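Local coordinates for mandelate racemase/muconate lactonizing enzyme-like protein (Rubrobacter xylanophilus DSM 9941, PDB 3CYJ) that belongs to the mandelate racemase/muconate lactonizing enzyme family of the enolase superfamily and binds a sodium ion, its own function being unassigned, at residues Leu49-Gly54 and Leu328-Thr333; Ala108-Lys113 and Asp123-Phe128; Gly139-Pro144 and Val167-Glu172. One frame throughout, in Å; residues are numbered along the deposited sequence.

Interaction 1 of 3, residues Leu49-Gly54 and Leu328-Thr333; sequences LGYTYG and LLFDGT
The hydroxyl of Y51, whose ring lies against F330, is held by two weak hydrogen bonds, one to E326 OE2 and one to the backbone N of V302. E326 OE2 is also hydrogen-bonded to Y53 OH, so two tyrosines of strand 46-53 converge on one carboxylate of helix 320-329. Against F330 the contact is purely apolar. Y51 meets F330 through CD2 and CE2, CE2 lying 4.0 Å from F330 CE1 and CD2 4.0 Å from F330 CZ. The two rings meet obliquely, their planes at 39° and their centroids 5.7 Å apart. With CG of Y51 between its backbone N and carbonyl carbon (chi1 57°), the ring leaves the strand toward F330. The ring of F330, the first residue beyond helix 320-329, reaches back toward strand 46-53. L49, two residues before Y51, runs antiparallel to the F330 side chain, its CD1 4.0 Å from F330 CE2. The outer end of the phenyl ring is thus met by the L49 methyl at CE2 and by the Y51 ring at CE1 and CZ. The contact joins the edge strand of the N-terminal sheet to the chain that follows the last barrel helix. Here dispersion between buried apolar groups joins the two parts, while the hydroxyls point to polar partners outside it, Y53 to E326 and Y51, weakly, to E326 and V302.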
loop_
_atom_site.group_PDB
_atom_site.type_symbol
_atom_site.label_atom_id
_atom_site.label_comp_id
_atom_site.label_asym_id
_atom_site.label_seq_id
_atom_site.Cartn_x
_atom_site.Cartn_y
_atom_site.Cartn_z
ATOM N N LEU A 49 -5.840 11.274 46.209
ATOM C CA LEU A 49 -6.980 10.589 45.657
ATOM C C LEU A 49 -7.058 10.613 44.111
ATOM O O LEU A 49 -6.571 11.541 43.444
ATOM C CB LEU A 49 -8.264 10.992 46.388
ATOM C CG LEU A 49 -9.228 11.973 45.767
ATOM C CD1 LEU A 49 -9.768 12.928 46.929
ATOM C CD2 LEU A 49 -8.486 12.669 44.640
ATOM N N GLY A 50 -7.621 9.528 43.575
ATOM C CA GLY A 50 -7.878 9.356 42.155
ATOM C C GLY A 50 -9.217 8.660 42.020
ATOM O O GLY A 50 -9.662 8.003 42.979
ATOM N N TYR A 51 -9.878 8.803 40.866
ATOM C CA TYR A 51 -11.144 8.116 40.669
ATOM C C TYR A 51 -11.340 7.687 39.216
ATOM O O TYR A 51 -10.583 8.094 38.333
ATOM C CB TYR A 51 -12.311 9.010 41.107
ATOM C CG TYR A 51 -12.349 10.356 40.375
ATOM C CD1 TYR A 51 -13.081 10.483 39.223
ATOM C CD2 TYR A 51 -11.643 11.499 40.860
ATOM C CE1 TYR A 51 -13.140 11.664 38.537
ATOM C CE2 TYR A 51 -11.681 12.727 40.152
ATOM C CZ TYR A 51 -12.454 12.788 38.981
ATOM O OH TYR A 51 -12.596 13.932 38.219
ATOM N N THR A 52 -12.363 6.867 38.969
ATOM C CA THR A 52 -12.755 6.580 37.597
ATOM C C THR A 52 -14.262 6.498 37.618
ATOM O O THR A 52 -14.854 6.498 38.704
ATOM C CB THR A 52 -12.073 5.251 37.060
ATOM O OG1 THR A 52 -12.250 5.143 35.639
ATOM C CG2 THR A 52 -12.594 3.982 37.804
ATOM N N TYR A 53 -14.903 6.503 36.457
ATOM C CA TYR A 53 -16.354 6.300 36.362
ATOM C C TYR A 53 -16.569 4.968 35.628
ATOM O O TYR A 53 -15.973 4.736 34.571
ATOM C CB TYR A 53 -17.017 7.426 35.581
ATOM C CG TYR A 53 -16.884 8.762 36.267
ATOM C CD1 TYR A 53 -17.727 9.098 37.337
ATOM C CD2 TYR A 53 -15.923 9.682 35.875
ATOM C CE1 TYR A 53 -17.619 10.299 37.991
ATOM C CE2 TYR A 53 -15.803 10.916 36.521
ATOM C CZ TYR A 53 -16.673 11.212 37.581
ATOM O OH TYR A 53 -16.629 12.412 38.244
ATOM N N GLY A 54 -17.390 4.086 36.179
ATOM C CA GLY A 54 -17.539 2.779 35.559
ATOM C C GLY A 54 -18.340 1.878 36.463
ATOM O O GLY A 54 -19.111 2.371 37.271
ATOM N N LEU A 328 -20.717 17.874 43.586
ATOM C CA LEU A 328 -21.518 17.277 44.616
ATOM C C LEU A 328 -20.658 16.510 45.608
ATOM O O LEU A 328 -20.935 16.533 46.803
ATOM C CB LEU A 328 -22.489 16.318 43.937
ATOM C CG LEU A 328 -23.667 15.662 44.665
ATOM C CD1 LEU A 328 -24.581 16.684 45.396
ATOM C CD2 LEU A 328 -24.496 14.821 43.663
ATOM N N LEU A 329 -19.600 15.840 45.130
ATOM C CA LEU A 329 -18.798 14.970 46.001
ATOM C C LEU A 329 -17.493 15.557 46.538
ATOM O O LEU A 329 -16.964 15.068 47.543
ATOM C CB LEU A 329 -18.498 13.625 45.329
ATOM C CG LEU A 329 -19.591 12.641 44.961
ATOM C CD1 LEU A 329 -18.894 11.365 44.671
ATOM C CD2 LEU A 329 -20.582 12.433 46.088
ATOM N N PHE A 330 -16.956 16.568 45.869
ATOM C CA PHE A 330 -15.691 17.136 46.283
ATOM C C PHE A 330 -15.814 18.615 46.576
ATOM O O PHE A 330 -16.608 19.312 45.939
ATOM C CB PHE A 330 -14.650 17.013 45.174
ATOM C CG PHE A 330 -14.299 15.615 44.794
ATOM C CD1 PHE A 330 -14.503 15.181 43.475
ATOM C CD2 PHE A 330 -13.701 14.750 45.721
ATOM C CE1 PHE A 330 -14.177 13.890 43.089
ATOM C CE2 PHE A 330 -13.362 13.455 45.361
ATOM C CZ PHE A 330 -13.604 13.011 44.046
ATOM N N ASP A 331 -15.006 19.095 47.523
ATOM C CA ASP A 331 -14.684 20.514 47.595
ATOM C C ASP A 331 -13.486 20.714 46.715
ATOM O O ASP A 331 -12.607 19.830 46.672
ATOM C CB ASP A 331 -14.204 20.927 48.993
ATOM C CG ASP A 331 -15.235 20.713 50.054
ATOM O OD1 ASP A 331 -16.260 21.415 50.001
ATOM O OD2 ASP A 331 -15.003 19.861 50.961
ATOM N N GLY A 332 -13.415 21.877 46.070
ATOM C CA GLY A 332 -12.217 22.247 45.329
ATOM C C GLY A 332 -12.368 22.183 43.819
ATOM O O GLY A 332 -11.390 22.310 43.098
ATOM N N THR A 333 -13.586 21.984 43.344
ATOM C CA THR A 333 -13.814 21.880 41.920
ATOM C C THR A 333 -13.701 23.269 41.285
ATOM O O THR A 333 -14.005 24.269 41.905
ATOM C CB THR A 333 -15.180 21.233 41.584
ATOM O OG1 THR A 333 -16.255 22.106 42.000
ATOM C CG2 THR A 333 -15.311 19.795 42.237
#

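Interaction 2 of 3, residues Ala108-Lys113 and Asp123-Phe128; sequences ALWDLK and DALPRF
Helix 97-116, carrying W110, faces the turn in which helix 121-124 ends and the chain leaves helical angles at L125. The main interaction is a CH-pi contact. Methyl CD2 of L125 sits over one face of the indole, 3.6 Å from the centroid of the six-membered ring and 16° off its normal. Its nearest ring atom is W110 CZ3, at 3.5 Å from CD2, and the methyl is offset toward the rim. L125 reaches this place with CG beside its backbone N (chi1 -66°), which turns the branch end toward the indole although the CB itself does not face the helix. The carbonyl O of A124 approaches the same end of the ring obliquely, 4.1 Å from CZ3. At the other end of the indole NE1 is hydrogen-bonded to T278 OG1, which restrains the rotation of the ring, and I277 packs against both W110 and L125. Further along, R127 NH1 bridges to D123 OD2 at 2.8 Å; the oxygen is met from above the carboxylate plane, 56° out of it. The second subunit continues the cluster: its P126 packs on W110, and K113 NZ of each chain is hydrogen-bonded to D123 O of the other. The contact is characteristic of the helical part of an enolase-type N-terminal domain, with the chain running on toward the barrel, at an interface where two subunits exchange the K113-D123 bonds.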
loop_
_atom_site.group_PDB
_atom_site.type_symbol
_atom_site.label_atom_id
_atom_site.label_comp_id
_atom_site.label_asym_id
_atom_site.label_seq_id
_atom_site.Cartn_x
_atom_site.Cartn_y
_atom_site.Cartn_z
ATOM N N ALA A 108 -4.404 8.598 41.850
ATOM C CA ALA A 108 -4.232 8.695 43.288
ATOM C C ALA A 108 -2.748 8.763 43.670
ATOM O O ALA A 108 -2.360 9.565 44.508
ATOM C CB ALA A 108 -4.968 7.502 44.012
ATOM N N LEU A 109 -1.923 7.904 43.074
ATOM C CA LEU A 109 -0.496 7.938 43.295
ATOM C C LEU A 109 0.210 9.258 42.878
ATOM O O LEU A 109 1.176 9.687 43.528
ATOM C CB LEU A 109 0.173 6.774 42.594
ATOM C CG LEU A 109 -0.300 5.386 43.074
ATOM C CD1 LEU A 109 0.497 4.274 42.395
ATOM C CD2 LEU A 109 -0.171 5.287 44.565
ATOM N N TRP A 110 -0.261 9.874 41.803
ATOM C CA TRP A 110 0.287 11.130 41.341
ATOM C C TRP A 110 -0.199 12.266 42.241
ATOM O O TRP A 110 0.592 13.145 42.597
ATOM C CB TRP A 110 -0.100 11.421 39.889
ATOM C CG TRP A 110 0.869 10.877 38.867
ATOM C CD1 TRP A 110 0.690 9.755 38.037
ATOM C CD2 TRP A 110 2.152 11.431 38.515
ATOM N NE1 TRP A 110 1.801 9.588 37.248
ATOM C CE2 TRP A 110 2.713 10.592 37.514
ATOM C CE3 TRP A 110 2.900 12.527 38.976
ATOM C CZ2 TRP A 110 3.980 10.842 36.951
ATOM C CZ3 TRP A 110 4.173 12.774 38.423
ATOM C CH2 TRP A 110 4.694 11.950 37.410
ATOM N N ASP A 111 -1.496 12.243 42.579
ATOM C CA ASP A 111 -2.033 13.153 43.610
ATOM C C ASP A 111 -1.178 13.057 44.883
ATOM O O ASP A 111 -0.687 14.057 45.417
ATOM C CB ASP A 111 -3.483 12.857 43.932
ATOM C CG ASP A 111 -4.179 14.029 44.697
ATOM O OD1 ASP A 111 -3.856 15.226 44.449
ATOM O OD2 ASP A 111 -5.061 13.774 45.538
ATOM N N LEU A 112 -0.977 11.843 45.362
ATOM C CA LEU A 112 -0.102 11.643 46.501
ATOM C C LEU A 112 1.306 12.220 46.275
ATOM O O LEU A 112 1.824 12.890 47.145
ATOM C CB LEU A 112 -0.042 10.154 46.895
ATOM C CG LEU A 112 0.842 9.827 48.102
ATOM C CD1 LEU A 112 0.241 10.504 49.389
ATOM C CD2 LEU A 112 1.126 8.263 48.250
ATOM N N LYS A 113 1.953 11.922 45.146
ATOM C CA LYS A 113 3.278 12.477 44.913
ATOM C C LYS A 113 3.239 14.029 44.975
ATOM O O LYS A 113 4.070 14.631 45.604
ATOM C CB LYS A 113 3.904 11.988 43.602
ATOM C CG LYS A 113 5.346 12.537 43.335
ATOM C CD LYS A 113 5.752 12.539 41.839
ATOM C CE LYS A 113 7.290 12.679 41.630
ATOM N NZ LYS A 113 7.693 13.135 40.226
ATOM N N ASP A 123 1.716 21.384 38.575
ATOM C CA ASP A 123 3.120 21.756 38.801
ATOM C C ASP A 123 4.055 20.581 39.034
ATOM O O ASP A 123 5.266 20.716 38.836
ATOM C CB ASP A 123 3.243 22.771 39.951
ATOM C CG ASP A 123 2.743 24.160 39.550
ATOM O OD1 ASP A 123 2.087 24.813 40.407
ATOM O OD2 ASP A 123 2.972 24.585 38.368
ATOM N N ALA A 124 3.519 19.433 39.451
ATOM C CA ALA A 124 4.358 18.238 39.627
ATOM C C ALA A 124 4.604 17.475 38.293
ATOM O O ALA A 124 5.487 16.616 38.187
ATOM C CB ALA A 124 3.755 17.298 40.691
ATOM N N LEU A 125 3.807 17.783 37.276
ATOM C CA LEU A 125 3.971 17.184 35.961
ATOM C C LEU A 125 4.721 18.162 35.050
ATOM O O LEU A 125 4.805 19.358 35.376
ATOM C CB LEU A 125 2.582 16.933 35.403
ATOM C CG LEU A 125 1.758 15.876 36.170
ATOM C CD1 LEU A 125 0.318 15.922 35.769
ATOM C CD2 LEU A 125 2.388 14.496 35.928
ATOM N N PRO A 126 5.249 17.673 33.900
ATOM C CA PRO A 126 5.818 18.572 32.900
ATOM C C PRO A 126 4.721 19.536 32.481
ATOM O O PRO A 126 3.634 19.111 32.130
ATOM C CB PRO A 126 6.144 17.632 31.736
ATOM C CG PRO A 126 6.456 16.342 32.410
ATOM C CD PRO A 126 5.382 16.260 33.494
ATOM N N ARG A 127 4.950 20.828 32.542
ATOM C CA ARG A 127 3.825 21.705 32.353
ATOM C C ARG A 127 4.021 22.622 31.145
ATOM O O ARG A 127 4.996 23.376 31.071
ATOM C CB ARG A 127 3.547 22.479 33.657
ATOM C CG ARG A 127 2.286 23.343 33.599
ATOM C CD ARG A 127 1.866 23.850 34.969
ATOM N NE ARG A 127 0.552 24.469 34.857
ATOM C CZ ARG A 127 -0.114 24.994 35.892
ATOM N NH1 ARG A 127 0.462 24.996 37.097
ATOM N NH2 ARG A 127 -1.326 25.540 35.716
ATOM N N PHE A 128 3.062 22.555 30.220
ATOM C CA PHE A 128 3.029 23.374 29.006
ATOM C C PHE A 128 2.026 24.501 29.165
ATOM O O PHE A 128 2.230 25.558 28.582
ATOM C CB PHE A 128 2.575 22.547 27.774
ATOM C CG PHE A 128 3.640 21.611 27.208
ATOM C CD1 PHE A 128 4.616 22.079 26.312
ATOM C CD2 PHE A 128 3.651 20.289 27.559
ATOM C CE1 PHE A 128 5.589 21.225 25.795
ATOM C CE2 PHE A 128 4.625 19.395 27.051
ATOM C CZ PHE A 128 5.593 19.865 26.171
#

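Interaction 3 of 3, residues Gly139-Pro144 and Val167-Glu172; sequences GFTSYP and VGREPE
T141 and R169 meet where two loops at the C-terminal ends of adjacent strands of the beta/alpha barrel approach each other, the first following strand 132-137 and the second following strand 162-166. Van der Waals packing carries the contact. The two side chains cross at about a right angle, with T141 CB 3.8 Å from R169 CB and its CG2 equally far from that atom, at 3.8 Å. CG2 also approaches the backbone N of V167, at 4.1 Å. R169 runs extended from CG to NE, and its CG stands anti to the backbone N (chi1 -171°); this torsion and the extended chain carry CD over T141, and the guanidinium goes on to D26 O. Polar bonds lead out of the pair toward strand 8-26 and its end: T141 OG1 is hydrogen-bonded to S25 OG, and R169 NH2 to D26 O. Backbone bonds set the loops. Y143 N donates to F140 O at 3.1 Å, closing a type I turn with T141 inside it, and V167 is backbone-bonded to D194, a ligand of the sodium ion. The V167 side chain lies about 10 Å from that ion. The closest approach across the contact is between T141 OG1 and R169 CD, 3.3 Å apart.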
loop_
_atom_site.group_PDB
_atom_site.type_symbol
_atom_site.label_atom_id
_atom_site.label_comp_id
_atom_site.label_asym_id
_atom_site.label_seq_id
_atom_site.Cartn_x
_atom_site.Cartn_y
_atom_site.Cartn_z
ATOM N N GLY A 139 -26.448 17.801 26.134
ATOM C CA GLY A 139 -27.305 17.854 24.933
ATOM C C GLY A 139 -27.793 16.470 24.563
ATOM O O GLY A 139 -27.877 16.122 23.360
ATOM N N PHE A 140 -28.122 15.693 25.597
ATOM C CA PHE A 140 -28.554 14.311 25.435
ATOM C C PHE A 140 -29.789 14.212 24.550
ATOM O O PHE A 140 -30.603 15.171 24.467
ATOM C CB PHE A 140 -28.752 13.640 26.795
ATOM C CG PHE A 140 -27.577 13.803 27.678
ATOM C CD1 PHE A 140 -26.437 13.020 27.483
ATOM C CD2 PHE A 140 -27.546 14.822 28.636
ATOM C CE1 PHE A 140 -25.291 13.240 28.275
ATOM C CE2 PHE A 140 -26.424 15.044 29.445
ATOM C CZ PHE A 140 -25.289 14.250 29.276
ATOM N N THR A 141 -29.896 13.061 23.887
ATOM C CA THR A 141 -30.969 12.800 22.956
ATOM C C THR A 141 -32.334 12.683 23.638
ATOM O O THR A 141 -33.388 12.835 22.981
ATOM C CB THR A 141 -30.661 11.578 22.037
ATOM O OG1 THR A 141 -30.085 10.526 22.832
ATOM C CG2 THR A 141 -29.689 11.986 20.903
ATOM N N SER A 142 -32.321 12.448 24.947
ATOM C CA SER A 142 -33.564 12.447 25.717
ATOM C C SER A 142 -34.114 13.859 26.028
ATOM O O SER A 142 -35.279 13.986 26.401
ATOM C CB SER A 142 -33.343 11.738 27.051
ATOM O OG SER A 142 -32.327 12.430 27.737
ATOM N N TYR A 143 -33.280 14.898 25.954
ATOM C CA TYR A 143 -33.745 16.255 26.276
ATOM C C TYR A 143 -34.825 16.760 25.316
ATOM O O TYR A 143 -34.631 16.764 24.075
ATOM C CB TYR A 143 -32.601 17.253 26.205
ATOM C CG TYR A 143 -31.678 17.255 27.388
ATOM C CD1 TYR A 143 -31.814 16.335 28.411
ATOM C CD2 TYR A 143 -30.630 18.158 27.458
ATOM C CE1 TYR A 143 -30.932 16.343 29.515
ATOM C CE2 TYR A 143 -29.771 18.176 28.533
ATOM C CZ TYR A 143 -29.912 17.268 29.549
ATOM O OH TYR A 143 -29.006 17.313 30.612
ATOM N N PRO A 144 -35.946 17.256 25.865
ATOM C CA PRO A 144 -36.797 18.011 24.931
ATOM C C PRO A 144 -36.043 19.263 24.482
ATOM O O PRO A 144 -35.078 19.646 25.124
ATOM C CB PRO A 144 -38.043 18.373 25.781
ATOM C CG PRO A 144 -37.966 17.451 27.025
ATOM C CD PRO A 144 -36.465 17.251 27.243
ATOM N N VAL A 167 -26.368 13.425 18.917
ATOM C CA VAL A 167 -27.209 13.223 17.731
ATOM C C VAL A 167 -27.261 11.731 17.434
ATOM O O VAL A 167 -26.438 10.948 17.928
ATOM C CB VAL A 167 -26.604 13.889 16.415
ATOM C CG1 VAL A 167 -26.713 15.370 16.455
ATOM C CG2 VAL A 167 -25.137 13.403 16.178
ATOM N N GLY A 168 -28.188 11.343 16.579
ATOM C CA GLY A 168 -28.067 10.004 15.985
ATOM C C GLY A 168 -28.999 8.937 16.508
ATOM O O GLY A 168 -29.084 7.842 15.897
ATOM N N ARG A 169 -29.676 9.229 17.633
ATOM C CA ARG A 169 -30.637 8.294 18.229
ATOM C C ARG A 169 -31.972 8.225 17.450
ATOM O O ARG A 169 -32.475 7.135 17.160
ATOM C CB ARG A 169 -30.879 8.623 19.712
ATOM C CG ARG A 169 -31.693 7.575 20.425
ATOM C CD ARG A 169 -31.769 7.815 21.914
ATOM N NE ARG A 169 -32.407 6.635 22.471
ATOM C CZ ARG A 169 -31.748 5.567 22.917
ATOM N NH1 ARG A 169 -32.423 4.516 23.339
ATOM N NH2 ARG A 169 -30.408 5.545 22.947
ATOM N N GLU A 170 -32.528 9.391 17.118
ATOM C CA GLU A 170 -33.643 9.499 16.190
ATOM C C GLU A 170 -33.302 10.451 15.037
ATOM O O GLU A 170 -33.673 11.634 15.047
ATOM C CB GLU A 170 -34.901 9.966 16.915
ATOM C CG GLU A 170 -35.725 8.784 17.524
ATOM C CD GLU A 170 -36.916 9.268 18.350
ATOM O OE1 GLU A 170 -37.878 9.858 17.767
ATOM O OE2 GLU A 170 -36.869 9.057 19.587
ATOM N N PRO A 171 -32.610 9.921 14.019
ATOM C CA PRO A 171 -32.037 10.804 12.993
ATOM C C PRO A 171 -33.021 11.821 12.366
ATOM O O PRO A 171 -32.633 12.970 12.081
ATOM C CB PRO A 171 -31.456 9.824 11.966
ATOM C CG PRO A 171 -31.206 8.537 12.776
ATOM C CD PRO A 171 -32.273 8.489 13.820
ATOM N N GLU A 172 -34.270 11.418 12.191
ATOM C CA GLU A 172 -35.351 12.287 11.718
ATOM C C GLU A 172 -35.537 13.534 12.549
ATOM O O GLU A 172 -35.860 14.584 12.024
ATOM C CB GLU A 172 -36.692 11.526 11.679
ATOM C CG GLU A 172 -37.815 12.306 10.974
ATOM C CD GLU A 172 -38.932 12.842 11.927
ATOM O OE1 GLU A 172 -39.521 13.938 11.620
ATOM O OE2 GLU A 172 -39.219 12.160 12.966
#

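In the fold
Interactions 1 and 2 lie close together, their centres 16 Å apart, and touch directly: the backbone N of L49 is 2.7 Å from D111 OD2, a probable hydrogen bond, so the edge strand 46-53 and helix 97-116 are joined within the N-terminal domain. Interaction 3 is remote, its centre 28 Å from that of interaction 1 and 38 Å from that of interaction 2, on the opposite side of the chain's centre from the latter. Along the sequence interaction 2 closes before interaction 3 opens, and both are nested within the loop closed by interaction 1. Interaction 1 ties the N-terminal sheet to the chain just after helix 320-329, across the domain boundary, while interaction 3 joins loops after two neighbouring barrel strands.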